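Local coordinates for glycoside hydrolase family 81 (Clostridium thermocellum, PDB 6FOP), which hydrolyses beta-1,3-glucans such as laminarin, probably as an endo-acting glucanase of the bacterium's cellulosome, at residues A[560-565]-A[603-608]. Sequence-based numbering, arbitrary orientation.
With NI (nickel (II) ion), chain B.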
# COMPACT_ATOMS: atom_id res chain seq x y z
N TYR A 560 0.61 -8.55 13.08
CA TYR A 560 -0.18 -7.32 13.13
C TYR A 560 -0.45 -7.03 14.57
O TYR A 560 -0.43 -7.93 15.40
CB TYR A 560 -1.47 -7.39 12.31
CG TYR A 560 -2.38 -8.55 12.59
CD1 TYR A 560 -3.33 -8.48 13.61
CD2 TYR A 560 -2.28 -9.73 11.85
CE1 TYR A 560 -4.16 -9.56 13.88
CE2 TYR A 560 -3.12 -10.80 12.07
CZ TYR A 560 -4.05 -10.74 13.10
OH TYR A 560 -4.88 -11.83 13.32
N CYS A 561 -0.67 -5.77 14.89
CA CYS A 561 -0.78 -5.41 16.29
C CYS A 561 -1.53 -4.11 16.51
O CYS A 561 -1.83 -3.37 15.57
CB CYS A 561 0.60 -5.32 16.92
SG CYS A 561 1.61 -4.02 16.19
N HIS A 562 -1.84 -3.87 17.77
CA HIS A 562 -2.57 -2.71 18.26
C HIS A 562 -1.59 -1.79 19.01
O HIS A 562 -1.82 -1.38 20.15
CB HIS A 562 -3.70 -3.22 19.14
CG HIS A 562 -4.73 -2.21 19.52
ND1 HIS A 562 -4.61 -1.38 20.62
CD2 HIS A 562 -5.97 -1.99 19.03
CE1 HIS A 562 -5.72 -0.67 20.76
NE2 HIS A 562 -6.57 -1.04 19.83
N GLU A 563 -0.51 -1.47 18.32
CA GLU A 563 0.58 -0.61 18.81
C GLU A 563 0.87 0.48 17.79
O GLU A 563 0.58 0.32 16.60
CB GLU A 563 1.85 -1.43 19.09
CG GLU A 563 1.67 -2.51 20.12
CD GLU A 563 2.93 -3.31 20.39
OE1 GLU A 563 3.59 -3.73 19.43
OE2 GLU A 563 3.24 -3.52 21.57
N ILE A 564 1.49 1.56 18.27
CA ILE A 564 1.98 2.63 17.41
C ILE A 564 3.39 3.00 17.81
O ILE A 564 3.91 2.49 18.81
CB ILE A 564 1.04 3.87 17.39
CG1 ILE A 564 0.86 4.48 18.80
CG2 ILE A 564 -0.29 3.49 16.77
CD1 ILE A 564 0.08 5.78 18.84
N TRP A 565 4.01 3.91 17.05
CA TRP A 565 5.43 4.19 17.28
C TRP A 565 5.77 5.02 18.48
O TRP A 565 6.95 5.13 18.85
CB TRP A 565 6.07 4.79 16.04
CG TRP A 565 6.29 3.89 14.87
CD1 TRP A 565 5.82 4.07 13.59
CD2 TRP A 565 7.11 2.71 14.83
NE1 TRP A 565 6.31 3.08 12.76
CE2 TRP A 565 7.08 2.23 13.50
CE3 TRP A 565 7.84 2.01 15.79
CZ2 TRP A 565 7.78 1.06 13.11
CZ3 TRP A 565 8.54 0.87 15.41
CH2 TRP A 565 8.50 0.40 14.08
N LEU A 603 -12.93 3.71 23.43
CA LEU A 603 -13.32 4.25 24.74
C LEU A 603 -12.99 3.28 25.88
O LEU A 603 -12.45 3.69 26.92
CB LEU A 603 -14.82 4.57 24.76
CG LEU A 603 -15.33 5.71 23.88
CD1 LEU A 603 -16.81 5.88 24.15
CD2 LEU A 603 -14.57 7.00 24.15
N ARG A 604 -13.34 2.01 25.68
CA ARG A 604 -13.06 0.99 26.69
C ARG A 604 -11.56 0.92 26.99
O ARG A 604 -11.13 0.83 28.13
CB ARG A 604 -13.56 -0.37 26.24
CG ARG A 604 -15.06 -0.55 26.32
CD ARG A 604 -15.41 -2.03 26.29
NE ARG A 604 -14.95 -2.67 25.05
CZ ARG A 604 -15.58 -2.63 23.87
NH1 ARG A 604 -16.72 -1.96 23.72
NH2 ARG A 604 -15.06 -3.26 22.83
N GLU A 605 -10.76 0.95 25.92
CA GLU A 605 -9.32 0.87 26.06
C GLU A 605 -8.72 2.11 26.72
O GLU A 605 -7.73 2.00 27.44
CB GLU A 605 -8.67 0.60 24.70
CG GLU A 605 -9.07 -0.76 24.15
CD GLU A 605 -8.77 -0.98 22.68
OE1 GLU A 605 -8.68 -0.01 21.87
OE2 GLU A 605 -8.72 -2.16 22.29
N CYS A 606 -9.31 3.28 26.46
CA CYS A 606 -8.87 4.50 27.14
C CYS A 606 -9.34 4.57 28.60
O CYS A 606 -8.79 5.33 29.38
CB CYS A 606 -9.36 5.76 26.40
SG CYS A 606 -8.62 6.01 24.79
N GLY A 607 -10.36 3.80 28.94
CA GLY A 607 -11.01 3.86 30.26
C GLY A 607 -11.82 5.11 30.47
O GLY A 607 -11.95 5.55 31.60
N THR A 608 -12.37 5.65 29.39
CA THR A 608 -13.08 6.93 29.44
C THR A 608 -14.42 6.82 28.71
O THR A 608 -14.64 5.89 27.94
CB THR A 608 -12.25 8.06 28.80
OG1 THR A 608 -11.92 7.70 27.45
CG2 THR A 608 -10.99 8.31 29.57
NI NI B . -8.57 -0.54 20.00
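The imidazole of His562 and the carboxylate of Glu605 meet at a nickel ion, with their planes turned 75° apart. Glu605 OE1 sits at the edge of the His562 ring, near the ring plane. One face of that ring is stacked on the ring of His549. The NE2 of His562 binds nickel at 2.1 Å. Glu605 OE1 binds the same ion at 1.9 Å, with its bond about 101° from that of His562 NE2; the two side chains come in from opposite directions. The carboxylate binds through OE1; OE2 of Glu605 is 2.8 Å from nickel and is not one of its ligands. OE2 takes a hydrogen bond from ND1 of His549, which holds the carboxylate in its rotation. His549 thus acts as a second-shell residue for both ligands. The gap of 3.1 Å between His562 NE2 and Glu605 OE1 is a distance between two ligands of one metal, not a hydrogen bond. His574 and Glu601 complete a site of two histidines and two glutamates. Glu601 and Glu605 are one helical turn apart on helix 592-606, in the family 81 C-terminal domain. Just past Glu605 the helix ends in a Schellman motif. Gly607 has positive phi there, and Thr608 N donates a hydrogen bond to Leu603 O (3.2 Å). His562 follows strand 559-561. Its CG is anti to the backbone N (chi1 -168°), which sends the ring across toward the helix. The Glu605 chain runs extended beyond CG, and this carries its carboxylate out to the metal. The CA atoms of His562 and Glu605 stay 10.9 Å apart.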